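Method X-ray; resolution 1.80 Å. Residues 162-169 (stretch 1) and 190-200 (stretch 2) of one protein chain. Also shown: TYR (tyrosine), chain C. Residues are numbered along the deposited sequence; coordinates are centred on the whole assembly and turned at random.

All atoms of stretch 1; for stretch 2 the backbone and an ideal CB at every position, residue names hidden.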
# COMPACT_ATOMS: atom_id res chain seq x y z
N GLN A 162 0.65 -4.86 10.11
CA GLN A 162 0.50 -5.77 11.24
C GLN A 162 1.88 -6.20 11.72
O GLN A 162 2.15 -6.21 12.92
CB GLN A 162 -0.32 -7.00 10.86
CG GLN A 162 -0.54 -7.95 12.02
CD GLN A 162 -1.63 -8.96 11.75
OE1 GLN A 162 -2.56 -8.68 10.98
NE2 GLN A 162 -1.55 -10.12 12.38
N ALA A 163 2.74 -6.56 10.78
CA ALA A 163 4.10 -6.98 11.12
C ALA A 163 4.82 -5.84 11.83
O ALA A 163 5.50 -6.06 12.83
CB ALA A 163 4.86 -7.38 9.86
N LEU A 164 4.66 -4.62 11.32
CA LEU A 164 5.30 -3.47 11.95
C LEU A 164 4.74 -3.14 13.33
O LEU A 164 5.44 -2.54 14.15
CB LEU A 164 5.21 -2.23 11.05
CG LEU A 164 6.19 -2.27 9.88
CD1 LEU A 164 5.87 -1.12 8.91
CD2 LEU A 164 7.63 -2.17 10.41
N ASP A 165 3.49 -3.51 13.58
CA ASP A 165 2.91 -3.24 14.90
C ASP A 165 3.70 -3.98 15.97
O ASP A 165 3.88 -3.48 17.07
CB ASP A 165 1.45 -3.70 14.96
CG ASP A 165 0.54 -2.83 14.14
OD1 ASP A 165 -0.53 -3.33 13.74
OD2 ASP A 165 0.88 -1.65 13.90
N ILE A 166 4.18 -5.18 15.63
CA ILE A 166 4.95 -5.99 16.57
C ILE A 166 6.20 -5.22 17.01
O ILE A 166 6.49 -5.10 18.20
CB ILE A 166 5.36 -7.34 15.93
CG1 ILE A 166 4.12 -8.19 15.65
CG2 ILE A 166 6.32 -8.08 16.85
CD1 ILE A 166 4.38 -9.39 14.78
N ALA A 167 6.92 -4.67 16.04
CA ALA A 167 8.14 -3.92 16.33
C ALA A 167 7.87 -2.59 17.04
O ALA A 167 8.53 -2.27 18.03
CB ALA A 167 8.90 -3.66 15.05
N HIS A 168 6.91 -1.82 16.54
CA HIS A 168 6.62 -0.53 17.14
C HIS A 168 5.98 -0.57 18.52
O HIS A 168 6.05 0.41 19.26
CB HIS A 168 5.79 0.31 16.17
CG HIS A 168 6.59 0.86 15.03
ND1 HIS A 168 6.96 2.19 14.95
CD2 HIS A 168 7.15 0.25 13.96
CE1 HIS A 168 7.71 2.37 13.88
NE2 HIS A 168 7.84 1.21 13.26
N LEU A 169 5.37 -1.70 18.88
CA LEU A 169 4.77 -1.83 20.21
C LEU A 169 5.75 -2.53 21.16
O LEU A 169 5.42 -2.81 22.32
CB LEU A 169 3.45 -2.62 20.12
CG LEU A 169 2.31 -1.93 19.37
CD1 LEU A 169 1.17 -2.92 19.14
CD2 LEU A 169 1.82 -0.71 20.15
N UNK A 190 10.89 -10.44 7.57
CA UNK A 190 11.16 -9.06 7.17
C UNK A 190 11.57 -8.06 8.24
O UNK A 190 12.35 -7.14 7.94
CB UNK A 190 9.91 -8.51 6.49
N UNK A 191 11.07 -8.20 9.46
CA UNK A 191 11.41 -7.25 10.51
C UNK A 191 12.91 -7.10 10.74
O UNK A 191 13.40 -5.99 10.95
CB UNK A 191 10.74 -7.68 11.82
N UNK A 192 13.67 -8.21 10.69
CA UNK A 192 15.11 -8.04 10.91
C UNK A 192 15.76 -7.14 9.86
O UNK A 192 16.72 -6.44 10.15
CB UNK A 192 15.80 -9.40 10.91
N UNK A 193 15.21 -7.15 8.64
CA UNK A 193 15.75 -6.33 7.56
C UNK A 193 15.56 -4.85 7.85
O UNK A 193 16.21 -4.00 7.24
CB UNK A 193 15.09 -6.69 6.23
N UNK A 194 14.67 -4.54 8.79
CA UNK A 194 14.42 -3.16 9.16
C UNK A 194 15.06 -2.84 10.51
O UNK A 194 14.78 -1.81 11.12
CB UNK A 194 12.92 -2.88 9.20
N UNK A 195 15.90 -3.75 10.97
CA UNK A 195 16.58 -3.55 12.24
C UNK A 195 15.77 -3.92 13.48
O UNK A 195 16.09 -3.46 14.57
CB UNK A 195 17.00 -2.08 12.35
N UNK A 196 14.73 -4.74 13.32
CA UNK A 196 13.93 -5.15 14.46
C UNK A 196 14.07 -6.65 14.70
O UNK A 196 14.44 -7.40 13.79
CB UNK A 196 12.46 -4.78 14.25
N UNK A 197 13.79 -7.10 15.91
CA UNK A 197 13.93 -8.52 16.22
C UNK A 197 12.77 -9.36 15.69
O UNK A 197 11.65 -8.87 15.52
CB UNK A 197 14.05 -8.71 17.73
N UNK A 198 13.05 -10.62 15.41
CA UNK A 198 12.04 -11.54 14.92
C UNK A 198 11.21 -11.92 16.15
O UNK A 198 11.76 -12.35 17.17
CB UNK A 198 12.65 -12.76 14.23
N UNK A 199 9.88 -11.77 16.08
CA UNK A 199 9.03 -12.10 17.23
C UNK A 199 8.72 -13.58 17.43
O UNK A 199 8.71 -14.37 16.48
CB UNK A 199 7.71 -11.35 17.10
N UNK A 200 8.49 -13.93 18.68
CA UNK A 200 8.10 -15.28 19.03
C UNK A 200 6.59 -15.20 18.77
O UNK A 200 5.97 -14.17 19.05
CB UNK A 200 8.48 -15.69 20.46
N TYR C . -5.16 -9.42 11.54
CA TYR C . -5.88 -9.55 12.83
C TYR C . -7.22 -10.26 12.65
O TYR C . -7.92 -10.43 13.66
CB TYR C . -6.08 -8.16 13.44
CG TYR C . -4.76 -7.49 13.74
CD1 TYR C . -4.44 -6.24 13.20
CD2 TYR C . -3.82 -8.12 14.57
CE1 TYR C . -3.20 -5.63 13.49
CE2 TYR C . -2.61 -7.53 14.87
CZ TYR C . -2.30 -6.28 14.33
OH TYR C . -1.10 -5.70 14.64
OXT TYR C . -7.53 -10.65 11.51

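The helix of stretch 1 uses its two faces differently. Q162 and D165 serve the bound tyrosine, Q162 OE1 accepting from TYR N at 2.8 Å and D165 OD1 from TYR OH at 2.6 Å, while A163, L164, I166, A167 and H168 supply a mostly apolar surface to stretch 2.

At position 190 CA-to-CB points toward the helix, yet nothing of stretch 1 lies within 5.5 Å of the ideal CB, so this view excludes little. The residue is N190, which makes no contact here.

Position 191 also points at the helix, with its ideal CB 5.5 Å from A167 CB. That gap suits a branched or long apolar chain such as leucine, isoleucine or methionine; alanine would leave it unfilled. The deposited L191 (chi1 m, chi2 t) fills it: CD1 lies 4.3 Å from I166 CB and CD2 4.1 Å from L164 CD2, so its two methyls bridge neighbouring parts of the helix surface. CD1 also packs 3.5 Å from A163 O.

Positions 192 and 193 are out of reach, and stretch 1 leaves their choice open. They are P192, whose phi of -61° suits a proline ring, and R193.

Position 194 points toward stretch 1 with its ideal CB 5.5 Å from L164 CD2, room for a medium-sized apolar chain. L194 takes it, CD2 reaching within 4.0 Å of L164 CD2.

At 195 the backbone angles, 82/19, would jam a CB against the preceding carbonyl O, which calls for glycine; G195 it is.

The ideal CB of position 196 is only 3.8 Å from A167 CB, with L164 and H168 nearby. A flat ring could lie against the small alanine and still reach the histidine, though other apolar chains are conceivable. Y196 sets one ring face over A167 CB, 3.7 Å from the ring centroid and 20° off the normal, a CH-pi contact. Its OH comes 3.6 Å from H168 NE2, with no hydrogen bond between them; both atoms are hydrogen-bonded elsewhere in the structure.

Position 197 points sideways and 198 away, so stretch 1 asks nothing of either, and small polar residues are acceptable. They are S197 and S198.

Position 199 faces the helix again, its ideal CB 3.6 Å from I166 CG2. A compact apolar residue fits, and phi of -79° permits proline. P199 packs its CB 3.5 Å from I166 CG2.

Position 200 is out of reach; its extended backbone accommodates a beta-branched residue, and V200 is found there.

Stretch 2 190-200: NLPRLGYSSPV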
# COMPACT_ATOMS: atom_id res chain seq x y z
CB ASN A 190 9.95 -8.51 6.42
CG ASN A 190 9.86 -9.03 5.01
OD1 ASN A 190 10.44 -10.05 4.67
ND2 ASN A 190 9.11 -8.32 4.17
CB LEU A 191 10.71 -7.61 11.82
CG LEU A 191 9.19 -7.36 11.81
CD1 LEU A 191 8.63 -7.59 13.20
CD2 LEU A 191 8.89 -5.94 11.36
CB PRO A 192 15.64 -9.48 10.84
CG PRO A 192 14.47 -10.29 11.34
CD PRO A 192 13.31 -9.64 10.61
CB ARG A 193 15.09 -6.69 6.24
CG ARG A 193 15.34 -8.12 5.78
CD ARG A 193 16.80 -8.34 5.42
NE ARG A 193 17.01 -9.67 4.84
CZ ARG A 193 18.12 -10.04 4.21
NH1 ARG A 193 19.12 -9.18 4.06
NH2 ARG A 193 18.21 -11.26 3.71
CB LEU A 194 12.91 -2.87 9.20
CG LEU A 194 12.28 -2.56 7.84
CD1 LEU A 194 12.41 -3.76 6.91
CD2 LEU A 194 10.81 -2.20 8.02
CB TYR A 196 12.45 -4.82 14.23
CG TYR A 196 12.20 -3.35 13.98
CD1 TYR A 196 11.72 -2.91 12.74
CD2 TYR A 196 12.41 -2.40 14.98
CE1 TYR A 196 11.46 -1.57 12.51
CE2 TYR A 196 12.16 -1.05 14.75
CZ TYR A 196 11.68 -0.64 13.51
OH TYR A 196 11.41 0.68 13.28
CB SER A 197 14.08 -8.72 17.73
OG SER A 197 13.04 -8.07 18.44
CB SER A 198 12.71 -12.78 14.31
OG SER A 198 11.75 -13.67 13.78
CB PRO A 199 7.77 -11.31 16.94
CG PRO A 199 7.65 -11.47 15.45
CD PRO A 199 9.08 -11.20 14.99
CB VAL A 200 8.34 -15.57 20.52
CG1 VAL A 200 7.98 -17.01 20.84
CG2 VAL A 200 9.79 -15.27 20.89
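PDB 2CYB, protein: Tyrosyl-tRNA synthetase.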